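PDB 5C86: kelch domain-containing protein from Colletotrichum graminicola M1.001, which is a fungal alcohol oxidase of the galactose oxidase and glyoxal oxidase family (AA5), and probably oxidises alcohols at a single copper centre. Local coordinates for residues K196-Y201 with Q264-Q269; T329-Y334 with E360-G365; P385-L390 with I401-Q406. One frame throughout, in Å; residues are numbered along the deposited sequence.

How the contacts relate
The three contacts illustrate how a kelch propeller is joined blade to blade, closed into a ring and extended by a further domain. Contact 1 links two successive blades through side chains, contact 2 lies in the blade that closes the ring, and contact 3 pairs two strands of the early-set domain. They are well separated, with centres 34 to 39 Å apart; even contacts 1 and 2 keep about 18 Å between nearest atoms. Only contact 2 borders the copper site: the side chain of His-362 lies about 8 Å from that of His-335, which with Tyr-120 and His-423 binds copper, although this model is copper-free. Contacts 1 and 3 lie away from it.

Contact 1 of 3, residues K196-Y201 with Q264-Q269; sequences KKMNWY and QAVQVQ
Met-198 and Trp-200 face Val-266 and Gln-264 across two backbones that run in roughly opposite directions, 152° apart, with the CA atoms of Met-198 and Val-266 separated by 8.4 Å. That spacing is too wide for strand pairing, and side chains fill it, as expected between successive blades of a kelch β-propeller. Strand 197-202 is the third of the four-stranded blade that begins at 181-183, whereas strand 267-270 is the outermost of the blade that begins at 225-230. Alternation along each segment sends Met-198 and Trp-200 from one blade toward Val-266 and Val-268 of the other.

The single polar link is made by the indole. NE1 of Trp-200 donates to the carbonyl O of Gln-264 over 2.8 Å, with an angle of 160° at the hydrogen. The carbonyl oxygen lies at the ring edge, close to the indole plane, where the N-H points. A buried ring nitrogen is thereby satisfied by the main chain of the loop leading into strand 267-270, and the bond restrains the rotation of the indole.

Beside it, Met-198 works through its terminal methyl. The bend at the last torsion (chi3 -68°) turns this group toward the two valines: CE of Met-198 sits 3.8 Å from CB of Val-266 and 3.9 Å from CG2 of Val-268. The Met-198 and Val-266 side chains cross at about a right angle. Leu-257 of strand 254-258 packs against Met-198 and both valines, while Leu-190 of strand 188-191 touches both Trp-200 and Val-266, so each blade adds a leucine to the apolar layer. Val-266 joins the methionine to the indole: its CG2 meets CZ2 of Trp-200 at 3.9 Å, obliquely to the ring.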
loop_
_atom_site.group_PDB
_atom_site.type_symbol
_atom_site.label_atom_id
_atom_site.label_comp_id
_atom_site.label_asym_id
_atom_site.label_seq_id
_atom_site.Cartn_x
_atom_site.Cartn_y
_atom_site.Cartn_z
ATOM N N LYS A 196 16.953 5.948 9.260
ATOM C CA LYS A 196 16.670 6.018 10.653
ATOM C C LYS A 196 16.301 7.438 11.068
ATOM O O LYS A 196 15.669 7.596 12.124
ATOM C CB LYS A 196 17.863 5.501 11.519
ATOM C CG LYS A 196 19.100 6.329 11.408
ATOM C CD LYS A 196 20.243 5.477 11.961
ATOM C CE LYS A 196 21.575 6.122 11.901
ATOM N NZ LYS A 196 22.564 5.013 12.190
ATOM N N LYS A 197 16.652 8.444 10.286
ATOM C CA LYS A 197 16.239 9.826 10.482
ATOM C C LYS A 197 14.897 10.073 9.814
ATOM O O LYS A 197 14.801 10.029 8.575
ATOM C CB LYS A 197 17.251 10.776 9.866
ATOM C CG LYS A 197 18.545 10.769 10.657
ATOM C CD LYS A 197 19.605 11.635 10.013
ATOM C CE LYS A 197 20.374 10.951 8.917
ATOM N NZ LYS A 197 20.582 11.858 7.738
ATOM N N MET A 198 13.855 10.281 10.638
ATOM C CA MET A 198 12.524 10.616 10.137
ATOM C C MET A 198 12.355 12.124 10.004
ATOM O O MET A 198 12.929 12.867 10.804
ATOM C CB MET A 198 11.464 10.080 11.092
ATOM C CG MET A 198 11.675 8.620 11.477
ATOM S SD MET A 198 10.330 7.873 12.407
ATOM C CE MET A 198 10.421 8.750 13.965
ATOM N N ASN A 199 11.530 12.563 9.088
ATOM C CA ASN A 199 11.378 13.997 8.757
ATOM C C ASN A 199 9.954 14.297 8.430
ATOM O O ASN A 199 9.295 13.547 7.683
ATOM C CB ASN A 199 12.215 14.346 7.596
ATOM C CG ASN A 199 13.715 14.282 7.917
ATOM O OD1 ASN A 199 14.269 15.236 8.512
ATOM N ND2 ASN A 199 14.342 13.181 7.641
ATOM N N TRP A 200 9.482 15.446 8.916
ATOM C CA TRP A 200 8.257 15.988 8.435
ATOM C C TRP A 200 8.440 16.853 7.222
ATOM O O TRP A 200 9.424 17.570 7.163
ATOM C CB TRP A 200 7.630 16.861 9.536
ATOM C CG TRP A 200 7.093 16.170 10.671
ATOM C CD1 TRP A 200 7.627 16.055 11.904
ATOM C CD2 TRP A 200 5.839 15.440 10.705
ATOM N NE1 TRP A 200 6.792 15.345 12.726
ATOM C CE2 TRP A 200 5.695 14.959 11.991
ATOM C CE3 TRP A 200 4.839 15.176 9.764
ATOM C CZ2 TRP A 200 4.615 14.161 12.382
ATOM C CZ3 TRP A 200 3.737 14.396 10.191
ATOM C CH2 TRP A 200 3.658 13.930 11.475
ATOM N N TYR A 201 7.520 16.757 6.257
ATOM C CA TYR A 201 7.420 17.605 5.100
ATOM C C TYR A 201 6.061 18.252 5.099
ATOM O O TYR A 201 5.048 17.661 5.548
ATOM C CB TYR A 201 7.589 16.862 3.806
ATOM C CG TYR A 201 9.002 16.344 3.589
ATOM C CD1 TYR A 201 9.928 17.141 2.948
ATOM C CD2 TYR A 201 9.423 15.096 4.035
ATOM C CE1 TYR A 201 11.235 16.699 2.749
ATOM C CE2 TYR A 201 10.714 14.662 3.843
ATOM C CZ TYR A 201 11.637 15.475 3.212
ATOM O OH TYR A 201 12.948 15.079 2.955
ATOM N N GLN A 264 6.145 17.889 15.254
ATOM C CA GLN A 264 6.507 17.506 16.588
ATOM C C GLN A 264 7.128 16.099 16.556
ATOM O O GLN A 264 6.972 15.360 15.548
ATOM C CB GLN A 264 5.291 17.545 17.530
ATOM C CG GLN A 264 4.600 18.897 17.650
ATOM C CD GLN A 264 5.513 20.032 18.133
ATOM O OE1 GLN A 264 6.476 19.826 18.868
ATOM N NE2 GLN A 264 5.192 21.242 17.719
ATOM N N ALA A 265 7.913 15.794 17.559
ATOM C CA ALA A 265 8.620 14.510 17.603
ATOM C C ALA A 265 7.589 13.362 17.445
ATOM O O ALA A 265 6.464 13.447 17.917
ATOM C CB ALA A 265 9.367 14.341 18.914
ATOM N N VAL A 266 8.004 12.306 16.740
ATOM C CA VAL A 266 7.201 11.111 16.673
ATOM C C VAL A 266 7.673 10.156 17.730
ATOM O O VAL A 266 8.858 9.878 17.838
ATOM C CB VAL A 266 7.335 10.526 15.253
ATOM C CG1 VAL A 266 6.632 9.169 15.183
ATOM C CG2 VAL A 266 6.839 11.510 14.239
ATOM N N GLN A 267 6.734 9.601 18.468
ATOM C CA GLN A 267 7.039 8.667 19.532
ATOM C C GLN A 267 7.270 7.277 18.939
ATOM O O GLN A 267 6.547 6.880 17.994
ATOM C CB GLN A 267 5.951 8.690 20.608
ATOM C CG GLN A 267 5.798 10.105 21.242
ATOM C CD GLN A 267 7.047 10.631 21.949
ATOM O OE1 GLN A 267 7.923 9.856 22.363
ATOM N NE2 GLN A 267 7.137 11.952 22.110
ATOM N N VAL A 268 8.292 6.604 19.404
ATOM C CA VAL A 268 8.676 5.285 18.876
ATOM C C VAL A 268 8.759 4.249 19.965
ATOM O O VAL A 268 9.496 4.434 20.955
ATOM C CB VAL A 268 10.030 5.371 18.124
ATOM C CG1 VAL A 268 10.450 4.044 17.493
ATOM C CG2 VAL A 268 9.999 6.483 17.089
ATOM N N GLN A 269 8.051 3.168 19.782
ATOM C CA GLN A 269 8.081 2.026 20.678
ATOM C C GLN A 269 8.660 0.781 19.997
ATOM O O GLN A 269 8.162 0.333 18.991
ATOM C CB GLN A 269 6.632 1.678 21.142
ATOM C CG GLN A 269 6.565 0.544 22.140
ATOM C CD GLN A 269 7.342 0.940 23.377
ATOM O OE1 GLN A 269 7.055 2.002 23.973
ATOM N NE2 GLN A 269 8.383 0.165 23.717
#

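Contact 2 of 3, residues T329-Y334 with E360-G365; sequences TVPRNY and ENHFDG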
loop_
_atom_site.group_PDB
_atom_site.type_symbol
_atom_site.label_atom_id
_atom_site.label_comp_id
_atom_site.label_asym_id
_atom_site.label_seq_id
_atom_site.Cartn_x
_atom_site.Cartn_y
_atom_site.Cartn_z
ATOM N N THR A 329 5.366 -21.863 -0.932
ATOM C CA THR A 329 6.488 -22.612 -1.542
ATOM C C THR A 329 7.319 -21.794 -2.486
ATOM O O THR A 329 8.542 -22.000 -2.572
ATOM C CB THR A 329 5.987 -23.884 -2.263
ATOM O OG1 THR A 329 5.025 -23.560 -3.264
ATOM C CG2 THR A 329 5.482 -24.876 -1.259
ATOM N N VAL A 330 6.737 -20.774 -3.076
ATOM C CA VAL A 330 7.429 -19.897 -3.990
ATOM C C VAL A 330 8.029 -18.705 -3.223
ATOM O O VAL A 330 7.289 -17.988 -2.553
ATOM C CB VAL A 330 6.524 -19.381 -5.116
ATOM C CG1 VAL A 330 7.240 -18.461 -6.066
ATOM C CG2 VAL A 330 5.938 -20.584 -5.925
ATOM N N PRO A 331 9.309 -18.398 -3.428
ATOM C CA PRO A 331 9.900 -17.180 -2.772
ATOM C C PRO A 331 9.198 -15.937 -3.255
ATOM O O PRO A 331 8.859 -15.825 -4.444
ATOM C CB PRO A 331 11.362 -17.171 -3.234
ATOM C CG PRO A 331 11.601 -18.591 -3.544
ATOM C CD PRO A 331 10.359 -19.128 -4.174
ATOM N N ARG A 332 8.989 -14.977 -2.347
ATOM C CA ARG A 332 8.423 -13.676 -2.692
ATOM C C ARG A 332 9.388 -12.609 -2.224
ATOM O O ARG A 332 9.196 -12.024 -1.180
ATOM C CB ARG A 332 7.042 -13.538 -2.034
ATOM C CG ARG A 332 5.996 -14.594 -2.471
ATOM C CD ARG A 332 5.602 -14.609 -3.912
ATOM N NE ARG A 332 4.642 -15.718 -4.192
ATOM C CZ ARG A 332 4.377 -16.213 -5.411
ATOM N NH1 ARG A 332 4.940 -15.730 -6.474
ATOM N NH2 ARG A 332 3.534 -17.220 -5.523
ATOM N N ASN A 333 10.387 -12.370 -3.054
ATOM C CA ASN A 333 11.482 -11.521 -2.679
ATOM C C ASN A 333 11.395 -10.244 -3.447
ATOM O O ASN A 333 10.335 -9.637 -3.507
ATOM C CB ASN A 333 12.850 -12.251 -2.810
ATOM C CG ASN A 333 13.013 -13.402 -1.896
ATOM O OD1 ASN A 333 12.301 -13.579 -0.909
ATOM N ND2 ASN A 333 14.041 -14.227 -2.199
ATOM N N TYR A 334 12.470 -9.749 -4.062
ATOM C CA TYR A 334 12.383 -8.513 -4.856
ATOM C C TYR A 334 11.331 -8.652 -5.960
ATOM O O TYR A 334 11.228 -9.685 -6.603
ATOM C CB TYR A 334 13.757 -8.214 -5.487
ATOM C CG TYR A 334 13.915 -6.820 -5.994
ATOM C CD1 TYR A 334 13.792 -5.728 -5.137
ATOM C CD2 TYR A 334 14.263 -6.515 -7.317
ATOM C CE1 TYR A 334 13.965 -4.472 -5.563
ATOM C CE2 TYR A 334 14.448 -5.171 -7.728
ATOM C CZ TYR A 334 14.300 -4.166 -6.830
ATOM O OH TYR A 334 14.558 -2.823 -7.174
ATOM N N GLU A 360 13.909 -17.032 -11.783
ATOM C CA GLU A 360 13.392 -16.152 -10.709
ATOM C C GLU A 360 12.069 -15.484 -11.071
ATOM O O GLU A 360 11.518 -14.812 -10.201
ATOM C CB GLU A 360 14.453 -15.116 -10.310
ATOM C CG GLU A 360 15.569 -15.788 -9.528
ATOM C CD GLU A 360 16.590 -16.501 -10.419
ATOM O OE1 GLU A 360 16.801 -16.013 -11.564
ATOM O OE2 GLU A 360 17.177 -17.515 -9.957
ATOM N N ASN A 361 11.562 -15.552 -12.304
ATOM C CA ASN A 361 10.288 -14.959 -12.629
ATOM C C ASN A 361 9.169 -15.789 -12.036
ATOM O O ASN A 361 9.071 -17.034 -12.214
ATOM C CB ASN A 361 10.034 -14.988 -14.104
ATOM C CG ASN A 361 10.793 -14.008 -14.849
ATOM O OD1 ASN A 361 11.153 -12.887 -14.400
ATOM N ND2 ASN A 361 10.982 -14.354 -16.125
ATOM N N HIS A 362 8.305 -15.120 -11.251
ATOM C CA HIS A 362 7.128 -15.800 -10.727
ATOM C C HIS A 362 5.879 -15.097 -11.206
ATOM O O HIS A 362 5.553 -13.961 -10.770
ATOM C CB HIS A 362 7.250 -15.817 -9.209
ATOM C CG HIS A 362 8.487 -16.486 -8.733
ATOM N ND1 HIS A 362 8.773 -17.799 -9.055
ATOM C CD2 HIS A 362 9.552 -16.031 -8.021
ATOM C CE1 HIS A 362 9.952 -18.123 -8.563
ATOM N NE2 HIS A 362 10.432 -17.083 -7.914
ATOM N N PHE A 363 5.151 -15.714 -12.144
ATOM C CA PHE A 363 3.965 -15.068 -12.766
ATOM C C PHE A 363 2.723 -15.277 -11.879
ATOM O O PHE A 363 1.649 -14.899 -12.220
ATOM C CB PHE A 363 3.702 -15.574 -14.211
ATOM C CG PHE A 363 4.777 -15.210 -15.212
ATOM C CD1 PHE A 363 5.944 -15.987 -15.281
ATOM C CD2 PHE A 363 4.625 -14.140 -16.059
ATOM C CE1 PHE A 363 6.935 -15.651 -16.215
ATOM C CE2 PHE A 363 5.599 -13.805 -16.980
ATOM C CZ PHE A 363 6.750 -14.594 -17.016
ATOM N N ASP A 364 2.906 -15.999 -10.816
ATOM C CA ASP A 364 1.819 -16.510 -10.058
ATOM C C ASP A 364 1.707 -15.801 -8.672
ATOM O O ASP A 364 2.530 -14.991 -8.273
ATOM C CB ASP A 364 1.976 -17.981 -9.884
ATOM C CG ASP A 364 3.105 -18.339 -8.921
ATOM O OD1 ASP A 364 4.138 -17.651 -8.904
ATOM O OD2 ASP A 364 2.909 -19.257 -8.095
ATOM N N GLY A 365 0.592 -16.137 -8.031
ATOM C CA GLY A 365 0.383 -15.830 -6.643
ATOM C C GLY A 365 -0.845 -16.533 -6.178
ATOM O O GLY A 365 -1.369 -17.397 -6.880
#
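The loop that leads into the copper ligand His-335 is gripped by the segment entering strand 364-369, one of four strands in the blade that also takes in the N-terminal strand 5-11 and so closes the propeller ring. The anchor is a salt bridge between Arg-332 and Asp-364. NH1 of Arg-332 donates to OD1 of Asp-364 at 3.2 Å, leaving in the guanidinium plane but reaching the oxygen from above the carboxylate plane, the two planes being 50° apart. NH2 of Arg-332 adds a weak bond to OD2 of Asp-364 at 3.3 Å. NH1 is also bonded to the carbonyl of Gly-350, so one nitrogen ties the side chain to two places.

Val-330 fills the space beside this pair. CG1 of Val-330, anti to the backbone N (chi1 180°), lies over the His-362 ring in a CH-pi contact, 3.5 Å from the centroid. The same methyl lies above one face of the guanidinium, nearer its rim. On the opposite face of the His-362 ring, Glu-360 O stands 3.1 Å above the ring plane, offset toward the rim, and a hydrogen bond between NE2 and Asp-305 restrains the ring.

Two residues past Arg-332, Tyr-334 hydrogen-bonds through OH to the copper ligand Tyr-120; Met-9, on strand 5-11 at one edge of the sheet, packs on Arg-332 and Asp-364, and the backbone of Asp-364 pairs with Gly-350 of strand 346-350.

Contact 3 of 3, residues P385-L390 with I401-Q406; sequences PVIQSL and ITITMQ
Strands 387-390 and 401-405 run antiparallel, their axes 157° apart, with Leu-390 opposite Ile-403 and Ser-389 opposite Thr-404, until a classic beta bulge shifts the register in the early-set domain. At the bulge, Thr-404 O accepts from two successive amides, Gln-388 N at 2.7 Å and Ser-389 N at 3.1 Å. Thr-404 N returns a bond of 2.9 Å to Ser-389 O, and beyond the bulge Gln-406 N donates to Val-386 O.

On the face shared by Leu-390 and Ile-403, CD2 of Leu-390 rests 3.8 Å from CG1 of Ile-403, the side chains alongside and pointing the same way, with Leu-463 of strand 459-466 against both. Past the bulge the side chains of Ile-387 and Met-405 diverge, yet two bends beyond CG (chi2 -56°, chi3 -63°) curl Met-405 back toward residues 385-387: its SD comes 3.7 Å from CG1 of Ile-387 and its CE 3.9 Å from CB of Pro-385.

Polar groups take the other face, where Thr-404 OG1 is bonded to Ser-444 of strand 444-448 and to a water at 2.8 Å. The water donates to Thr-402 O and, in the modelled conformer of Ser-389, also bonds its OG, bridging the strands.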
loop_
_atom_site.group_PDB
_atom_site.type_symbol
_atom_site.label_atom_id
_atom_site.label_comp_id
_atom_site.label_asym_id
_atom_site.label_seq_id
_atom_site.Cartn_x
_atom_site.Cartn_y
_atom_site.Cartn_z
ATOM N N PRO A 385 -21.037 -12.061 8.021
ATOM C CA PRO A 385 -22.113 -11.090 7.905
ATOM C C PRO A 385 -22.107 -10.412 6.544
ATOM O O PRO A 385 -21.150 -10.561 5.766
ATOM C CB PRO A 385 -21.776 -10.127 9.068
ATOM C CG PRO A 385 -20.310 -10.158 9.168
ATOM C CD PRO A 385 -19.877 -11.560 8.776
ATOM N N VAL A 386 -23.181 -9.711 6.210
ATOM C CA VAL A 386 -23.382 -9.056 4.938
ATOM C C VAL A 386 -23.871 -7.579 5.166
ATOM O O VAL A 386 -24.848 -7.382 5.869
ATOM C CB VAL A 386 -24.422 -9.804 4.108
ATOM C CG1 VAL A 386 -24.730 -9.090 2.819
ATOM C CG2 VAL A 386 -23.914 -11.264 3.818
ATOM N N ILE A 387 -23.239 -6.633 4.480
ATOM C CA ILE A 387 -23.781 -5.270 4.403
ATOM C C ILE A 387 -24.826 -5.246 3.312
ATOM O O ILE A 387 -24.482 -5.488 2.117
ATOM C CB ILE A 387 -22.684 -4.234 4.119
ATOM C CG1 ILE A 387 -21.717 -4.275 5.255
ATOM C CG2 ILE A 387 -23.335 -2.819 3.883
ATOM C CD1 ILE A 387 -20.514 -3.344 5.043
ATOM N N GLN A 388 -26.085 -5.009 3.759
ATOM C CA GLN A 388 -27.297 -4.886 2.934
ATOM C C GLN A 388 -27.438 -3.501 2.289
ATOM O O GLN A 388 -27.864 -3.357 1.141
ATOM C CB GLN A 388 -28.558 -5.161 3.778
ATOM C CG GLN A 388 -29.843 -5.149 2.922
ATOM C CD GLN A 388 -31.114 -5.174 3.744
ATOM O OE1 GLN A 388 -31.075 -5.260 4.963
ATOM N NE2 GLN A 388 -32.262 -5.098 3.071
ATOM N N SER A 389 -27.055 -2.458 3.016
ATOM C CA SER A 389 -27.089 -1.121 2.401
ATOM C C SER A 389 -26.069 -0.150 3.040
ATOM O O SER A 389 -25.644 -0.371 4.160
ATOM C CB SER A 389 -28.531 -0.567 2.450
ATOM O OG SER A 389 -28.949 -0.282 3.752
ATOM N N LEU A 390 -25.676 0.877 2.293
ATOM C CA LEU A 390 -25.068 2.090 2.876
ATOM C C LEU A 390 -26.000 3.231 2.523
ATOM O O LEU A 390 -26.588 3.300 1.411
ATOM C CB LEU A 390 -23.723 2.394 2.293
ATOM C CG LEU A 390 -22.648 1.366 2.473
ATOM C CD1 LEU A 390 -21.349 1.856 1.900
ATOM C CD2 LEU A 390 -22.429 1.016 3.963
ATOM N N ILE A 401 -22.551 7.819 7.936
ATOM C CA ILE A 401 -22.932 6.749 7.043
ATOM C C ILE A 401 -23.718 5.752 7.898
ATOM O O ILE A 401 -23.217 5.278 8.934
ATOM C CB ILE A 401 -21.742 6.012 6.488
ATOM C CG1 ILE A 401 -20.898 6.939 5.633
ATOM C CG2 ILE A 401 -22.177 4.871 5.549
ATOM C CD1 ILE A 401 -19.603 6.231 5.182
ATOM N N THR A 402 -24.928 5.427 7.485
ATOM C CA THR A 402 -25.666 4.375 8.104
ATOM C C THR A 402 -25.449 3.075 7.291
ATOM O O THR A 402 -25.695 3.070 6.065
ATOM C CB THR A 402 -27.173 4.695 8.221
ATOM O OG1 THR A 402 -27.317 5.866 9.050
ATOM C CG2 THR A 402 -27.929 3.566 8.882
ATOM N N ILE A 403 -25.051 2.025 7.983
ATOM C CA ILE A 403 -24.697 0.731 7.439
ATOM C C ILE A 403 -25.830 -0.190 7.857
ATOM O O ILE A 403 -26.023 -0.342 9.062
ATOM C CB ILE A 403 -23.383 0.243 7.999
ATOM C CG1 ILE A 403 -22.256 1.252 7.757
ATOM C CG2 ILE A 403 -23.059 -1.169 7.417
ATOM C CD1 ILE A 403 -21.223 1.323 8.827
ATOM N N THR A 404 -26.501 -0.825 6.926
ATOM C CA THR A 404 -27.572 -1.795 7.358
ATOM C C THR A 404 -27.064 -3.207 7.060
ATOM O O THR A 404 -26.728 -3.498 5.933
ATOM C CB THR A 404 -28.823 -1.532 6.562
ATOM O OG1 THR A 404 -29.231 -0.171 6.792
ATOM C CG2 THR A 404 -29.924 -2.464 7.002
ATOM N N MET A 405 -26.988 -4.006 8.093
ATOM C CA MET A 405 -26.537 -5.395 8.075
ATOM C C MET A 405 -27.705 -6.282 7.783
ATOM O O MET A 405 -28.830 -6.036 8.241
ATOM C CB MET A 405 -25.868 -5.783 9.375
ATOM C CG MET A 405 -24.720 -4.846 9.794
ATOM S SD MET A 405 -23.443 -4.699 8.504
ATOM C CE MET A 405 -22.901 -6.404 8.467
ATOM N N GLN A 406 -27.418 -7.378 7.117
ATOM C CA GLN A 406 -28.440 -8.394 6.803
ATOM C C GLN A 406 -29.030 -9.042 8.035
ATOM O O GLN A 406 -30.283 -9.222 8.095
ATOM C CB GLN A 406 -27.807 -9.420 5.879
ATOM C CG GLN A 406 -28.802 -10.524 5.436
ATOM C CD GLN A 406 -28.038 -11.485 4.552
ATOM O OE1 GLN A 406 -27.801 -11.171 3.440
ATOM N NE2 GLN A 406 -27.492 -12.528 5.117
HETATM O O HOH W 1 -28.131 1.924 5.307
#